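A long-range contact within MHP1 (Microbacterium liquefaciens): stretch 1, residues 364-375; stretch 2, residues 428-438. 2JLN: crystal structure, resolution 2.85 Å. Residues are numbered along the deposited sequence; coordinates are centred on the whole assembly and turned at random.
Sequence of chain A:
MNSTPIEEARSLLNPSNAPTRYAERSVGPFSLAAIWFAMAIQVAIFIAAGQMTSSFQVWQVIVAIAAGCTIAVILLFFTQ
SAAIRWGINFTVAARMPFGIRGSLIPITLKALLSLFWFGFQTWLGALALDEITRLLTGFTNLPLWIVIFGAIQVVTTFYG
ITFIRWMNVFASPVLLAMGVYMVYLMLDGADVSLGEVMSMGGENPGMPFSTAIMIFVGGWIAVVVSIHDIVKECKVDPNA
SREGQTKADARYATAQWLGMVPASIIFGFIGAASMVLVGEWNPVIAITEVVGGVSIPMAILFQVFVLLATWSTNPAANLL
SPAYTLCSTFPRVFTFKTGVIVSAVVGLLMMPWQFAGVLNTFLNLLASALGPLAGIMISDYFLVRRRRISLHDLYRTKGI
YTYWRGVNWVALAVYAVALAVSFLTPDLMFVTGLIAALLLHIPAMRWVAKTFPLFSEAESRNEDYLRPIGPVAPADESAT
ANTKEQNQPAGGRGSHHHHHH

Stretch 1, residues 364-375: NLLASALGPLAG
Stretch 2 (428-438) LMFVTGLIAAL

Stretch 1 is a helix interrupted by a short break. Residues 364-368 close one helical segment, A369 (phi/psi -84/26) is the first residue to leave helical values, L370 follows at -113/3, and a second segment runs from G371 through G375 and on along the chain. Stretch 2 is helical through L438 and beyond. Both run in the same general direction: the axis of 364-368 makes 27° with that of 429-438 and stays 9.8 Å away at its closest, whereas the axis of 371-375 makes 38° (signed crossing -38°) and closes to 6.7 Å. The break therefore separates a looser packing from a very tight one. The register is set by S368 CA to F430 CA at 4.4 Å and G371 CA to L434 CA at 4.1 Å.

At such spacing backbone meets backbone. No hydrogen bond crosses the interface; a ladder of CA-H...O contacts runs along it instead. F430 CA lies 3.4 Å from S368 O, G371 CA 3.4 Å from F430 O, L434 CA 2.9 Å from G371 O, P372 CA 3.5 Å from G433 O, and L438 CA 3.4 Å from G375 O. Donors and acceptors come from both stretches. Within stretch 2 the carbonyls of F430 and G433 also keep their helical bonds, to L434 N and A437 N, so the ladder adds to the helix without unwinding it.

Glycine makes this approach possible. An ideal CB on G371 would sit 2.2 Å from F430 O, and one on G375 would sit 2.4 Å from L434 O; both are clashes. On the facing helix, a CB on G433 would come within 2.9 Å of P372 CD. G371 and G375, four residues apart, thus present one bare surface to stretch 2. Small residues continue the rule: A437 points its CB toward stretch 1, 3.3 Å from P372 CA and 3.6 Å from P372 CB, and A374 CB meets L434 CD1 at 4.1 Å. P372, with C-gamma endo pucker, fills its place as a compact apolar ring near the start of the second segment. L434 (t, t) and L438 (t, t) leave their helix sideways and still touch stretch 1, L434 CB lying 3.1 Å from G371 O.

Where the axes are farther apart, larger groups fill the space. M429 points toward stretch 1 with chi1 -149°, chi2 t and chi3 103°, a flexible chain whose CE reaches S368 OG at 3.2 Å, a close contact, and A369 CB at 4.2 Å. M429 SD lies 4.1 Å from L365 CD2; L365 points its CB away, but the end of its side chain comes nearer. S368 (p) suits the site because it is small and its hydroxyl is satisfied within its own helix, OG donating to N364 O at 3.0 Å. F430 (chi1 t, chi2 74°) leaves sideways, its CB 3.7 Å from S368 CB and its CE1 4.1 Å from L370 C, burying the ring beside the break. Counting both sides, 540 Å² of surface is buried between the stretches.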

# COMPACT_ATOMS: atom_id res chain seq x y z
N ASN A 364 -2.26 -0.33 14.76
CA ASN A 364 -2.46 1.06 14.41
C ASN A 364 -1.26 1.89 14.85
O ASN A 364 -0.96 2.91 14.25
CB ASN A 364 -3.73 1.60 15.07
CG ASN A 364 -4.68 2.23 14.06
OD1 ASN A 364 -5.25 1.53 13.20
ND2 ASN A 364 -4.86 3.55 14.16
N LEU A 365 -0.59 1.43 15.91
CA LEU A 365 0.66 2.04 16.36
C LEU A 365 1.81 1.75 15.42
O LEU A 365 2.52 2.67 15.01
CB LEU A 365 1.06 1.49 17.73
CG LEU A 365 0.56 2.18 18.99
CD1 LEU A 365 1.70 2.14 20.00
CD2 LEU A 365 0.10 3.61 18.71
N LEU A 366 2.02 0.47 15.12
CA LEU A 366 3.10 0.07 14.23
C LEU A 366 2.99 0.78 12.89
O LEU A 366 4.00 1.25 12.35
CB LEU A 366 3.19 -1.44 14.05
CG LEU A 366 3.42 -2.19 15.37
CD1 LEU A 366 3.24 -3.69 15.20
CD2 LEU A 366 4.78 -1.89 15.95
N ALA A 367 1.78 0.90 12.35
CA ALA A 367 1.62 1.60 11.08
C ALA A 367 2.01 3.05 11.21
O ALA A 367 2.85 3.54 10.48
CB ALA A 367 0.22 1.48 10.55
N SER A 368 1.42 3.77 12.15
CA SER A 368 1.74 5.18 12.21
C SER A 368 3.19 5.48 12.64
O SER A 368 3.63 6.62 12.55
CB SER A 368 0.70 5.97 13.03
OG SER A 368 0.58 5.45 14.33
N ALA A 369 3.92 4.45 13.08
CA ALA A 369 5.37 4.57 13.36
C ALA A 369 6.25 4.39 12.10
O ALA A 369 7.40 3.96 12.18
CB ALA A 369 5.82 3.60 14.46
N LEU A 370 5.68 4.69 10.94
CA LEU A 370 6.42 4.70 9.69
C LEU A 370 6.49 6.15 9.20
O LEU A 370 7.01 6.45 8.13
CB LEU A 370 5.72 3.82 8.67
CG LEU A 370 5.57 2.36 9.09
CD1 LEU A 370 4.97 1.53 7.97
CD2 LEU A 370 6.91 1.81 9.54
N GLY A 371 5.94 7.05 10.00
CA GLY A 371 5.95 8.45 9.64
C GLY A 371 7.37 8.97 9.47
O GLY A 371 7.65 9.64 8.48
N PRO A 372 8.26 8.70 10.45
CA PRO A 372 9.66 9.07 10.24
C PRO A 372 10.30 8.30 9.07
O PRO A 372 11.14 8.88 8.39
CB PRO A 372 10.32 8.73 11.59
CG PRO A 372 9.36 7.84 12.25
CD PRO A 372 8.03 8.37 11.86
N LEU A 373 9.92 7.06 8.83
CA LEU A 373 10.52 6.34 7.71
C LEU A 373 10.24 7.05 6.39
O LEU A 373 11.13 7.18 5.56
CB LEU A 373 10.05 4.89 7.64
CG LEU A 373 10.60 4.14 6.43
CD1 LEU A 373 12.06 3.74 6.69
CD2 LEU A 373 9.75 2.92 6.11
N ALA A 374 9.01 7.51 6.20
CA ALA A 374 8.64 8.22 4.98
C ALA A 374 9.28 9.59 4.95
O ALA A 374 9.56 10.14 3.87
CB ALA A 374 7.14 8.34 4.87
N GLY A 375 9.52 10.14 6.14
CA GLY A 375 10.00 11.50 6.29
C GLY A 375 11.48 11.60 6.01
O GLY A 375 11.96 12.54 5.41
N LEU A 428 -2.76 12.41 15.42
CA LEU A 428 -2.05 12.70 14.18
C LEU A 428 -0.63 12.11 14.13
O LEU A 428 0.17 12.53 13.31
CB LEU A 428 -1.96 14.21 13.97
CG LEU A 428 -3.25 15.02 13.89
CD1 LEU A 428 -2.95 16.51 14.08
CD2 LEU A 428 -4.00 14.79 12.59
N MET A 429 -0.35 11.13 15.00
CA MET A 429 0.97 10.49 15.14
C MET A 429 1.83 10.35 13.86
O MET A 429 2.96 10.86 13.80
CB MET A 429 0.82 9.12 15.79
CG MET A 429 2.01 8.71 16.62
SD MET A 429 1.90 7.05 17.36
CE MET A 429 2.98 6.13 16.26
N PHE A 430 1.30 9.66 12.85
CA PHE A 430 1.98 9.48 11.56
C PHE A 430 2.50 10.77 10.92
O PHE A 430 3.66 10.86 10.55
CB PHE A 430 1.05 8.78 10.58
CG PHE A 430 1.57 8.71 9.17
CD1 PHE A 430 2.59 7.82 8.84
CD2 PHE A 430 1.03 9.50 8.17
CE1 PHE A 430 3.08 7.74 7.53
CE2 PHE A 430 1.51 9.41 6.85
CZ PHE A 430 2.54 8.54 6.54
N VAL A 431 1.62 11.77 10.79
CA VAL A 431 1.97 13.04 10.17
C VAL A 431 2.91 13.95 10.99
O VAL A 431 3.64 14.74 10.41
CB VAL A 431 0.70 13.81 9.78
CG1 VAL A 431 0.95 15.31 9.87
CG2 VAL A 431 0.21 13.39 8.37
N THR A 432 2.91 13.84 12.31
CA THR A 432 3.92 14.57 13.08
C THR A 432 5.33 13.92 12.99
O THR A 432 6.34 14.60 12.88
CB THR A 432 3.50 14.77 14.55
OG1 THR A 432 2.90 16.05 14.69
CG2 THR A 432 4.70 14.71 15.49
N GLY A 433 5.38 12.60 13.04
CA GLY A 433 6.66 11.91 12.96
C GLY A 433 7.36 12.07 11.62
O GLY A 433 8.58 12.08 11.55
N LEU A 434 6.56 12.17 10.55
CA LEU A 434 7.08 12.40 9.21
C LEU A 434 7.68 13.81 9.15
O LEU A 434 8.86 13.97 8.84
CB LEU A 434 5.96 12.21 8.16
CG LEU A 434 6.12 12.31 6.64
CD1 LEU A 434 4.95 11.64 5.94
CD2 LEU A 434 6.21 13.76 6.19
N ILE A 435 6.88 14.82 9.49
CA ILE A 435 7.34 16.21 9.52
C ILE A 435 8.56 16.42 10.44
O ILE A 435 9.45 17.22 10.13
CB ILE A 435 6.21 17.15 10.00
CG1 ILE A 435 5.10 17.23 8.96
CG2 ILE A 435 6.77 18.52 10.29
CD1 ILE A 435 5.42 18.12 7.78
N ALA A 436 8.60 15.72 11.56
CA ALA A 436 9.74 15.81 12.47
C ALA A 436 11.01 15.16 11.87
O ALA A 436 12.10 15.76 11.86
CB ALA A 436 9.38 15.17 13.79
N ALA A 437 10.87 13.93 11.38
CA ALA A 437 11.98 13.20 10.79
C ALA A 437 12.51 13.96 9.60
O ALA A 437 13.72 14.16 9.46
CB ALA A 437 11.55 11.83 10.37
N LEU A 438 11.62 14.41 8.73
CA LEU A 438 12.03 15.21 7.59
C LEU A 438 12.97 16.35 8.03
O LEU A 438 14.11 16.41 7.59
CB LEU A 438 10.81 15.74 6.84
CG LEU A 438 10.93 16.24 5.42
CD1 LEU A 438 9.53 16.51 4.83
CD2 LEU A 438 11.73 17.49 5.47